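Local atomic coordinates of protein argonaute (Marinitoga piezophila, PDB entry 5I4A), a protein that uses short guide RNAs with a 5'-hydroxyl end to bind complementary single-stranded DNA or RNA targets and cleave them. Residues 284-296 against 419-433. Numbering follows the deposited sequence.
Sequences VFKYSFYKNEQPL and VYKMGNFIPECKPFI. With nucleotides of chain B.
Val284, on the short helix 284-287, lays CG1 against the ring of Tyr420, 4.0 Å from CD2. Beyond the helix, Phe289 meets the same ring with an edge, the planes turned 77° apart in an offset edge-to-face pair. Over one face of Phe289 sits Pro431, its CA 3.7 Å from the ring centroid in a CH-pi contact, while Gly423 CA lies at the ring edge, 3.7 Å from Phe289 CE2. An alanine at Phe289 is likely to open a gap between Pro431 and helix 412-424 and leave Tyr420 without its aromatic mate. Tyr290 N donates to Pro431 O from above the carbonyl plane. With CG anti to the backbone N (chi1 180°), the Tyr290 ring spreads over Ile433, Ile433 CG1 lying 4.1 Å from the centroid of the Tyr290 ring. Lys291 and Lys430 form an antiparallel hydrogen-bonded pair, and because Tyr290 and Lys291 both face Lys430 the step is a classic beta bulge, by which the end of linker L2 pairs with the start of PIWI beside the last Mid helix. Asn292 OD1 takes Gln294 N in an Asx turn and comes 3.4 Å from Cys429 SG. Leu296, on a strand of the parallel Mid sheet, sets CD1 4.0 Å from Met422 CB.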
ATOM      1  N   VAL A 284     -12.560  -2.365  24.172  1.00 33.41           N
ATOM      2  CA  VAL A 284     -12.962  -0.986  24.429  1.00 30.23           C
ATOM      3  C   VAL A 284     -14.403  -0.927  24.921  1.00 24.36           C
ATOM      4  O   VAL A 284     -14.764  -0.040  25.705  1.00 30.30           O
ATOM      5  CB  VAL A 284     -12.749  -0.118  23.163  1.00 28.43           C
ATOM      6  CG1 VAL A 284     -13.714  -0.524  22.054  1.00 21.82           C
ATOM      7  CG2 VAL A 284     -12.860   1.373  23.485  1.00 30.47           C
ATOM      8  N   PHE A 285     -15.245  -1.865  24.482  1.00 30.38           N
ATOM      9  CA  PHE A 285     -16.625  -1.930  24.948  1.00 24.32           C
ATOM     10  C   PHE A 285     -16.752  -2.510  26.348  1.00 30.37           C
ATOM     11  O   PHE A 285     -17.818  -2.381  26.960  1.00 26.99           O
ATOM     12  CB  PHE A 285     -17.474  -2.750  23.973  1.00 34.05           C
ATOM     13  CG  PHE A 285     -17.598  -2.134  22.612  1.00 34.47           C
ATOM     14  CD1 PHE A 285     -18.457  -1.067  22.395  1.00 32.26           C
ATOM     15  CD2 PHE A 285     -16.858  -2.617  21.548  1.00 25.64           C
ATOM     16  CE1 PHE A 285     -18.574  -0.494  21.143  1.00 29.61           C
ATOM     17  CE2 PHE A 285     -16.973  -2.049  20.294  1.00 28.06           C
ATOM     18  CZ  PHE A 285     -17.833  -0.985  20.092  1.00 26.48           C
ATOM     19  N   LYS A 286     -15.704  -3.151  26.865  1.00 37.23           N
ATOM     20  CA  LYS A 286     -15.689  -3.601  28.252  1.00 40.54           C
ATOM     21  C   LYS A 286     -15.264  -2.501  29.214  1.00 32.66           C
ATOM     22  O   LYS A 286     -15.807  -2.405  30.319  1.00 33.83           O
ATOM     23  CB  LYS A 286     -14.742  -4.794  28.425  1.00 36.93           C
ATOM     24  CG  LYS A 286     -15.296  -6.139  27.998  1.00 41.26           C
ATOM     25  CD  LYS A 286     -14.355  -7.251  28.431  1.00 50.90           C
ATOM     26  CE  LYS A 286     -14.743  -8.585  27.824  1.00 61.59           C
ATOM     27  NZ  LYS A 286     -13.605  -9.546  27.890  1.00 66.96           N
ATOM     28  N   TYR A 287     -14.304  -1.668  28.814  1.00 26.47           N
ATOM     29  CA  TYR A 287     -13.640  -0.753  29.734  1.00 26.74           C
ATOM     30  C   TYR A 287     -13.766   0.707  29.321  1.00 37.13           C
ATOM     31  O   TYR A 287     -13.130   1.568  29.945  1.00 32.61           O
ATOM     32  CB  TYR A 287     -12.166  -1.143  29.874  1.00 43.16           C
ATOM     33  CG  TYR A 287     -11.968  -2.614  30.168  1.00 46.25           C
ATOM     34  CD1 TYR A 287     -12.277  -3.139  31.417  1.00 49.11           C
ATOM     35  CD2 TYR A 287     -11.475  -3.479  29.197  1.00 42.68           C
ATOM     36  CE1 TYR A 287     -12.101  -4.484  31.693  1.00 48.39           C
ATOM     37  CE2 TYR A 287     -11.295  -4.827  29.463  1.00 42.43           C
ATOM     38  CZ  TYR A 287     -11.611  -5.323  30.714  1.00 51.22           C
ATOM     39  OH  TYR A 287     -11.435  -6.661  30.991  1.00 56.71           O
ATOM     40  N   SER A 288     -14.552   0.997  28.279  1.00 31.09           N
ATOM     41  CA  SER A 288     -14.945   2.345  27.874  1.00 34.00           C
ATOM     42  C   SER A 288     -13.785   3.137  27.282  1.00 33.64           C
ATOM     43  O   SER A 288     -12.619   2.769  27.462  1.00 27.31           O
ATOM     44  CB  SER A 288     -15.561   3.098  29.059  1.00 26.27           C
ATOM     45  OG  SER A 288     -16.223   4.279  28.629  1.00 27.90           O
ATOM     46  N   PHE A 289     -14.102   4.211  26.553  1.00 23.45           N
ATOM     47  CA  PHE A 289     -13.078   5.108  26.027  1.00 23.15           C
ATOM     48  C   PHE A 289     -12.153   5.570  27.144  1.00 27.44           C
ATOM     49  O   PHE A 289     -12.600   5.868  28.253  1.00 34.29           O
ATOM     50  CB  PHE A 289     -13.709   6.340  25.371  1.00 31.13           C
ATOM     51  CG  PHE A 289     -14.048   6.171  23.915  1.00 26.94           C
ATOM     52  CD1 PHE A 289     -14.210   4.914  23.353  1.00 25.52           C
ATOM     53  CD2 PHE A 289     -14.201   7.284  23.104  1.00 25.81           C
ATOM     54  CE1 PHE A 289     -14.523   4.775  22.011  1.00 27.36           C
ATOM     55  CE2 PHE A 289     -14.510   7.154  21.762  1.00 23.98           C
ATOM     56  CZ  PHE A 289     -14.671   5.898  21.215  1.00 24.74           C
ATOM     57  N   TYR A 290     -10.854   5.634  26.838  1.00 27.70           N
ATOM     58  CA  TYR A 290      -9.897   6.234  27.763  1.00 31.91           C
ATOM     59  C   TYR A 290     -10.354   7.623  28.198  1.00 31.08           C
ATOM     60  O   TYR A 290     -10.259   7.980  29.378  1.00 24.67           O
ATOM     61  CB  TYR A 290      -8.519   6.299  27.104  1.00 33.09           C
ATOM     62  CG  TYR A 290      -7.430   6.911  27.959  1.00 40.20           C
ATOM     63  CD1 TYR A 290      -6.930   6.239  29.068  1.00 41.77           C
ATOM     64  CD2 TYR A 290      -6.888   8.150  27.643  1.00 37.07           C
ATOM     65  CE1 TYR A 290      -5.930   6.790  29.847  1.00 38.41           C
ATOM     66  CE2 TYR A 290      -5.885   8.710  28.415  1.00 34.52           C
ATOM     67  CZ  TYR A 290      -5.412   8.025  29.516  1.00 37.78           C
ATOM     68  OH  TYR A 290      -4.417   8.576  30.290  1.00 40.44           O
ATOM     69  N   LYS A 291     -10.873   8.408  27.261  1.00 26.79           N
ATOM     70  CA  LYS A 291     -11.400   9.733  27.548  1.00 37.59           C
ATOM     71  C   LYS A 291     -12.657   9.948  26.723  1.00 33.86           C
ATOM     72  O   LYS A 291     -12.632   9.795  25.498  1.00 36.21           O
ATOM     73  CB  LYS A 291     -10.368  10.821  27.231  1.00 41.40           C
ATOM     74  CG  LYS A 291     -10.841  12.235  27.513  1.00 48.62           C
ATOM     75  CD  LYS A 291     -10.144  13.217  26.589  1.00 64.65           C
ATOM     76  CE  LYS A 291      -9.831  14.527  27.287  1.00 72.36           C
ATOM     77  NZ  LYS A 291      -8.363  14.693  27.485  1.00 76.08           N
ATOM     78  N   ASN A 292     -13.753  10.286  27.397  1.00 31.84           N
ATOM     79  CA  ASN A 292     -14.991  10.625  26.709  1.00 31.04           C
ATOM     80  C   ASN A 292     -15.749  11.668  27.521  1.00 26.53           C
ATOM     81  O   ASN A 292     -15.358  12.840  27.542  1.00 33.87           O
ATOM     82  CB  ASN A 292     -15.845   9.376  26.475  1.00 25.11           C
ATOM     83  CG  ASN A 292     -16.882   9.571  25.378  1.00 30.00           C
ATOM     84  OD1 ASN A 292     -17.426  10.663  25.208  1.00 31.54           O
ATOM     85  ND2 ASN A 292     -17.159   8.509  24.628  1.00 23.44           N
ATOM     86  N   GLU A 293     -16.816  11.245  28.205  1.00 21.41           N
ATOM     87  CA  GLU A 293     -17.698  12.148  28.949  1.00 34.30           C
ATOM     88  C   GLU A 293     -18.278  13.231  28.044  1.00 34.91           C
ATOM     89  O   GLU A 293     -18.620  14.324  28.505  1.00 44.48           O
ATOM     90  CB  GLU A 293     -16.989  12.788  30.150  1.00 37.56           C
ATOM     91  CG  GLU A 293     -16.233  11.820  31.053  1.00 50.13           C
ATOM     92  CD  GLU A 293     -14.774  11.673  30.661  1.00 59.94           C
ATOM     93  OE1 GLU A 293     -14.374  10.557  30.270  1.00 39.40           O
ATOM     94  OE2 GLU A 293     -14.031  12.679  30.736  1.00 62.43           O
ATOM     95  N   GLN A 294     -18.389  12.935  26.749  1.00 36.71           N
ATOM     96  CA  GLN A 294     -18.881  13.866  25.748  1.00 31.20           C
ATOM     97  C   GLN A 294     -20.244  13.419  25.232  1.00 32.89           C
ATOM     98  O   GLN A 294     -20.556  12.224  25.239  1.00 36.34           O
ATOM     99  CB  GLN A 294     -17.909  13.971  24.565  1.00 37.04           C
ATOM    100  CG  GLN A 294     -16.470  14.276  24.960  1.00 40.04           C
ATOM    101  CD  GLN A 294     -16.303  15.674  25.528  1.00 44.05           C
ATOM    102  OE1 GLN A 294     -15.709  15.865  26.592  1.00 43.89           O
ATOM    103  NE2 GLN A 294     -16.824  16.662  24.812  1.00 34.87           N
ATOM    104  N   PRO A 295     -21.082  14.352  24.787  1.00 35.81           N
ATOM    105  CA  PRO A 295     -22.364  13.959  24.196  1.00 34.72           C
ATOM    106  C   PRO A 295     -22.188  13.481  22.762  1.00 26.73           C
ATOM    107  O   PRO A 295     -21.344  13.980  22.014  1.00 24.62           O
ATOM    108  CB  PRO A 295     -23.188  15.250  24.253  1.00 40.52           C
ATOM    109  CG  PRO A 295     -22.164  16.335  24.168  1.00 44.01           C
ATOM    110  CD  PRO A 295     -20.945  15.816  24.890  1.00 31.62           C
ATOM    111  N   LEU A 296     -22.992  12.487  22.394  1.00 24.02           N
ATOM    112  CA  LEU A 296     -23.092  12.017  21.018  1.00 20.55           C
ATOM    113  C   LEU A 296     -24.364  12.605  20.419  1.00 21.65           C
ATOM    114  O   LEU A 296     -25.474  12.214  20.795  1.00 26.12           O
ATOM    115  CB  LEU A 296     -23.107  10.491  20.961  1.00 30.65           C
ATOM    116  CG  LEU A 296     -23.229   9.867  19.568  1.00 30.52           C
ATOM    117  CD1 LEU A 296     -22.087  10.318  18.671  1.00 26.60           C
ATOM    118  CD2 LEU A 296     -23.276   8.348  19.660  1.00 27.96           C
ATOM    119  N   VAL A 419     -20.658   3.240  16.023  1.00 13.93           N
ATOM    120  CA  VAL A 419     -20.599   4.153  17.162  1.00 22.22           C
ATOM    121  C   VAL A 419     -19.153   4.425  17.556  1.00 14.01           C
ATOM    122  O   VAL A 419     -18.806   5.540  17.964  1.00 17.61           O
ATOM    123  CB  VAL A 419     -21.410   3.594  18.346  1.00 22.21           C
ATOM    124  CG1 VAL A 419     -21.347   4.549  19.532  1.00 13.02           C
ATOM    125  CG2 VAL A 419     -22.853   3.356  17.937  1.00 22.29           C
ATOM    126  N   TYR A 420     -18.289   3.412  17.450  1.00 17.72           N
ATOM    127  CA  TYR A 420     -16.871   3.623  17.722  1.00 20.74           C
ATOM    128  C   TYR A 420     -16.287   4.670  16.782  1.00 17.70           C
ATOM    129  O   TYR A 420     -15.562   5.574  17.213  1.00 19.24           O
ATOM    130  CB  TYR A 420     -16.107   2.301  17.600  1.00 16.10           C
ATOM    131  CG  TYR A 420     -14.625   2.445  17.860  1.00 13.87           C
ATOM    132  CD1 TYR A 420     -13.751   2.826  16.846  1.00 22.33           C
ATOM    133  CD2 TYR A 420     -14.098   2.212  19.124  1.00 24.17           C
ATOM    134  CE1 TYR A 420     -12.398   2.972  17.084  1.00 19.45           C
ATOM    135  CE2 TYR A 420     -12.746   2.350  19.371  1.00 18.59           C
ATOM    136  CZ  TYR A 420     -11.901   2.730  18.345  1.00 27.17           C
ATOM    137  OH  TYR A 420     -10.553   2.870  18.586  1.00 20.24           O
ATOM    138  N   LYS A 421     -16.581   4.546  15.483  1.00 19.59           N
ATOM    139  CA  LYS A 421     -16.095   5.516  14.507  1.00 21.11           C
ATOM    140  C   LYS A 421     -16.544   6.929  14.861  1.00 15.41           C
ATOM    141  O   LYS A 421     -15.763   7.884  14.764  1.00 28.47           O
ATOM    142  CB  LYS A 421     -16.584   5.139  13.108  1.00 19.55           C
ATOM    143  CG  LYS A 421     -16.232   6.159  12.040  1.00 19.86           C
ATOM    144  CD  LYS A 421     -16.725   5.737  10.670  1.00 19.73           C
ATOM    145  CE  LYS A 421     -16.186   6.672   9.602  1.00 17.29           C
ATOM    146  NZ  LYS A 421     -16.553   6.254   8.214  1.00 14.24           N
ATOM    147  N   MET A 422     -17.803   7.078  15.277  1.00 13.66           N
ATOM    148  CA  MET A 422     -18.302   8.388  15.688  1.00 21.95           C
ATOM    149  C   MET A 422     -17.479   8.951  16.838  1.00 21.63           C
ATOM    150  O   MET A 422     -17.076  10.121  16.814  1.00 20.44           O
ATOM    151  CB  MET A 422     -19.773   8.285  16.080  1.00 35.52           C
ATOM    152  CG  MET A 422     -20.702   7.989  14.924  1.00 82.25           C
ATOM    153  SD  MET A 422     -22.406   7.870  15.488  1.00134.76           S
ATOM    154  CE  MET A 422     -23.244   7.564  13.943  1.00111.63           C
ATOM    155  N   GLY A 423     -17.212   8.128  17.855  1.00 15.65           N
ATOM    156  CA  GLY A 423     -16.335   8.564  18.930  1.00 16.69           C
ATOM    157  C   GLY A 423     -14.956   8.935  18.424  1.00 25.78           C
ATOM    158  O   GLY A 423     -14.381   9.945  18.837  1.00 22.36           O
ATOM    159  N   ASN A 424     -14.416   8.127  17.507  1.00 22.90           N
ATOM    160  CA  ASN A 424     -13.129   8.422  16.890  1.00 26.19           C
ATOM    161  C   ASN A 424     -13.121   9.795  16.223  1.00 28.22           C
ATOM    162  O   ASN A 424     -12.078  10.458  16.185  1.00 24.92           O
ATOM    163  CB  ASN A 424     -12.795   7.328  15.872  1.00 30.76           C
ATOM    164  CG  ASN A 424     -11.314   7.009  15.811  1.00 29.72           C
ATOM    165  OD1 ASN A 424     -10.610   7.065  16.819  1.00 27.14           O
ATOM    166  ND2 ASN A 424     -10.835   6.665  14.621  1.00 44.70           N
ATOM    167  N   PHE A 425     -14.263  10.242  15.700  1.00 31.66           N
ATOM    168  CA  PHE A 425     -14.352  11.503  14.973  1.00 27.57           C
ATOM    169  C   PHE A 425     -14.681  12.694  15.864  1.00 27.08           C
ATOM    170  O   PHE A 425     -14.807  13.811  15.353  1.00 44.39           O
ATOM    171  CB  PHE A 425     -15.394  11.403  13.855  1.00 16.63           C
ATOM    172  CG  PHE A 425     -14.840  10.908  12.550  1.00 20.41           C
ATOM    173  CD1 PHE A 425     -14.455   9.587  12.399  1.00 15.28           C
ATOM    174  CD2 PHE A 425     -14.710  11.765  11.468  1.00 18.05           C
ATOM    175  CE1 PHE A 425     -13.948   9.130  11.197  1.00 21.43           C
ATOM    176  CE2 PHE A 425     -14.206  11.315  10.264  1.00 22.92           C
ATOM    177  CZ  PHE A 425     -13.823   9.996  10.129  1.00 14.13           C
ATOM    178  N   ILE A 426     -14.825  12.490  17.169  1.00 21.23           N
ATOM    179  CA  ILE A 426     -15.021  13.582  18.119  1.00 22.77           C
ATOM    180  C   ILE A 426     -13.660  13.923  18.716  1.00 29.32           C
ATOM    181  O   ILE A 426     -13.088  13.093  19.443  1.00 26.56           O
ATOM    182  CB  ILE A 426     -16.035  13.208  19.207  1.00 23.17           C
ATOM    183  CG1 ILE A 426     -17.425  13.049  18.589  1.00 24.55           C
ATOM    184  CG2 ILE A 426     -16.057  14.267  20.300  1.00 22.60           C
ATOM    185  CD1 ILE A 426     -18.442  12.393  19.501  1.00 23.46           C
ATOM    186  N   PRO A 427     -13.105  15.108  18.442  1.00 24.69           N
ATOM    187  CA  PRO A 427     -11.739  15.404  18.904  1.00 20.96           C
ATOM    188  C   PRO A 427     -11.590  15.437  20.414  1.00 28.92           C
ATOM    189  O   PRO A 427     -10.481  15.223  20.910  1.00 26.34           O
ATOM    190  CB  PRO A 427     -11.440  16.772  18.276  1.00 24.56           C
ATOM    191  CG  PRO A 427     -12.776  17.351  17.930  1.00 31.16           C
ATOM    192  CD  PRO A 427     -13.662  16.188  17.608  1.00 26.31           C
ATOM    193  N   GLU A 428     -12.657  15.686  21.167  1.00 27.83           N
ATOM    194  CA  GLU A 428     -12.537  15.662  22.619  1.00 28.86           C
ATOM    195  C   GLU A 428     -12.529  14.250  23.185  1.00 33.89           C
ATOM    196  O   GLU A 428     -12.384  14.088  24.402  1.00 37.57           O
ATOM    197  CB  GLU A 428     -13.663  16.473  23.265  1.00 26.83           C
ATOM    198  CG  GLU A 428     -13.572  17.974  23.017  1.00 28.88           C
ATOM    199  CD  GLU A 428     -13.994  18.362  21.613  1.00 34.95           C
ATOM    200  OE1 GLU A 428     -14.838  17.647  21.030  1.00 19.71           O
ATOM    201  OE2 GLU A 428     -13.478  19.376  21.093  1.00 26.76           O
ATOM    202  N   CYS A 429     -12.681  13.232  22.345  1.00 24.48           N
ATOM    203  CA  CYS A 429     -12.632  11.845  22.776  1.00 37.27           C
ATOM    204  C   CYS A 429     -11.265  11.232  22.486  1.00 25.61           C
ATOM    205  O   CYS A 429     -10.514  11.704  21.625  1.00 26.85           O
ATOM    206  CB  CYS A 429     -13.723  11.021  22.087  1.00 48.29           C
ATOM    207  SG  CYS A 429     -15.403  11.413  22.606  1.00 58.26           S
ATOM    208  N   LYS A 430     -10.955  10.175  23.219  1.00 26.27           N
ATOM    209  CA  LYS A 430      -9.756   9.369  22.974  1.00 22.60           C
ATOM    210  C   LYS A 430     -10.117   7.930  23.303  1.00 19.88           C
ATOM    211  O   LYS A 430     -10.252   7.566  24.482  1.00 25.67           O
ATOM    212  CB  LYS A 430      -8.560   9.844  23.793  1.00 19.86           C
ATOM    213  CG  LYS A 430      -7.302   8.997  23.605  1.00 31.65           C
ATOM    214  CD  LYS A 430      -6.904   8.887  22.137  1.00 30.28           C
ATOM    215  CE  LYS A 430      -6.477  10.227  21.560  1.00 29.29           C
ATOM    216  NZ  LYS A 430      -6.138  10.101  20.114  1.00 26.78           N
ATOM    217  N   PRO A 431     -10.328   7.089  22.287  1.00 22.02           N
ATOM    218  CA  PRO A 431     -10.716   5.695  22.557  1.00 20.82           C
ATOM    219  C   PRO A 431      -9.729   4.941  23.432  1.00 24.06           C
ATOM    220  O   PRO A 431     -10.151   4.109  24.244  1.00 25.69           O
ATOM    221  CB  PRO A 431     -10.809   5.089  21.153  1.00 17.42           C
ATOM    222  CG  PRO A 431     -11.177   6.257  20.278  1.00 17.17           C
ATOM    223  CD  PRO A 431     -10.415   7.423  20.855  1.00 19.14           C
ATOM    224  N   PHE A 432      -8.434   5.216  23.305  1.00 26.80           N
ATOM    225  CA  PHE A 432      -7.404   4.505  24.051  1.00 33.22           C
ATOM    226  C   PHE A 432      -6.077   5.216  23.840  1.00 24.76           C
ATOM    227  O   PHE A 432      -5.899   5.958  22.869  1.00 25.18           O
ATOM    228  CB  PHE A 432      -7.294   3.040  23.603  1.00 21.62           C
ATOM    229  CG  PHE A 432      -6.914   2.878  22.156  1.00 21.60           C
ATOM    230  CD1 PHE A 432      -5.590   2.971  21.754  1.00 29.39           C
ATOM    231  CD2 PHE A 432      -7.880   2.630  21.195  1.00 18.63           C
ATOM    232  CE1 PHE A 432      -5.239   2.834  20.426  1.00 27.76           C
ATOM    233  CE2 PHE A 432      -7.533   2.483  19.862  1.00 20.74           C
ATOM    234  CZ  PHE A 432      -6.211   2.584  19.479  1.00 21.78           C
ATOM    235  N   ILE A 433      -5.141   4.964  24.748  1.00 32.41           N
ATOM    236  CA  ILE A 433      -3.740   5.287  24.517  1.00 42.96           C
ATOM    237  C   ILE A 433      -2.941   4.003  24.677  1.00 34.61           C
ATOM    238  O   ILE A 433      -3.336   3.091  25.410  1.00 43.67           O
ATOM    239  CB  ILE A 433      -3.208   6.392  25.457  1.00 38.78           C
ATOM    240  CG1 ILE A 433      -3.124   5.891  26.900  1.00 38.76           C
ATOM    241  CG2 ILE A 433      -4.075   7.637  25.360  1.00 40.34           C
ATOM    242  CD1 ILE A 433      -2.570   6.915  27.867  1.00 33.46           C
TER
ATOM    243  P     A B   2     -20.949   1.098   5.301  1.00 33.24           P
ATOM    244  OP1   A B   2     -20.301  -0.015   4.570  1.00 32.44           O
ATOM    245  OP2   A B   2     -22.382   1.002   5.672  1.00 34.42           O
ATOM    246  O5'   A B   2     -20.102   1.326   6.630  1.00 34.51           O
ATOM    247  C5'   A B   2     -20.390   2.393   7.523  1.00 32.82           C
ATOM    248  C4'   A B   2     -19.633   2.223   8.812  1.00 33.07           C
ATOM    249  O4'   A B   2     -20.177   1.088   9.536  1.00 33.65           O
ATOM    250  C3'   A B   2     -18.156   1.894   8.655  1.00 33.24           C
ATOM    251  O3'   A B   2     -17.347   3.039   8.452  1.00 32.25           O
ATOM    252  C2'   A B   2     -17.844   1.129   9.932  1.00 33.92           C
ATOM    253  O2'   A B   2     -17.697   2.013  11.032  1.00 33.14           O
ATOM    254  C1'   A B   2     -19.135   0.337  10.117  1.00 32.53           C
ATOM    255  N9    A B   2     -19.079  -0.962   9.421  1.00 13.84           N
ATOM    256  C8    A B   2     -19.716  -1.317   8.259  1.00 19.60           C
ATOM    257  N7    A B   2     -19.477  -2.549   7.873  1.00 16.46           N
ATOM    258  C5    A B   2     -18.618  -3.034   8.854  1.00 21.91           C
ATOM    259  C6    A B   2     -17.991  -4.280   9.031  1.00 24.10           C
ATOM    260  N6    A B   2     -18.138  -5.310   8.192  1.00 25.36           N
ATOM    261  N1    A B   2     -17.195  -4.431  10.113  1.00 23.42           N
ATOM    262  C2    A B   2     -17.048  -3.402  10.953  1.00 22.75           C
ATOM    263  N3    A B   2     -17.586  -2.185  10.887  1.00 22.17           N
ATOM    264  C4    A B   2     -18.368  -2.068   9.806  1.00 14.12           C
ATOM    265  P     U B   3     -16.012   2.922   7.569  1.00 32.91           P
ATOM    266  OP1   U B   3     -15.298   4.223   7.601  1.00 34.54           O
ATOM    267  OP2   U B   3     -16.359   2.316   6.262  1.00 31.99           O
ATOM    268  O5'   U B   3     -15.137   1.872   8.377  1.00 34.88           O
ATOM    269  C5'   U B   3     -14.300   0.956   7.697  1.00 35.27           C
ATOM    270  C4'   U B   3     -13.797  -0.117   8.624  1.00 35.59           C
ATOM    271  O4'   U B   3     -14.864  -1.058   8.920  1.00 36.12           O
ATOM    272  C3'   U B   3     -12.680  -0.977   8.062  1.00 36.08           C
ATOM    273  O3'   U B   3     -11.410  -0.375   8.229  1.00 35.26           O
ATOM    274  C2'   U B   3     -12.830  -2.280   8.831  1.00 37.51           C
ATOM    275  O2'   U B   3     -12.249  -2.169  10.118  1.00 36.50           O
ATOM    276  C1'   U B   3     -14.349  -2.370   8.983  1.00 35.32           C
ATOM    277  N1    U B   3     -14.960  -3.156   7.889  1.00 27.43           N
ATOM    278  C2    U B   3     -14.728  -4.521   7.844  1.00 28.05           C
ATOM    279  O2    U B   3     -14.052  -5.121   8.662  1.00 24.53           O
ATOM    280  N3    U B   3     -15.326  -5.168   6.792  1.00 26.87           N
ATOM    281  C4    U B   3     -16.111  -4.609   5.809  1.00 28.34           C
ATOM    282  O4    U B   3     -16.581  -5.331   4.928  1.00 34.63           O
ATOM    283  C5    U B   3     -16.302  -3.197   5.924  1.00 25.96           C
ATOM    284  C6    U B   3     -15.732  -2.538   6.936  1.00 17.70           C
TER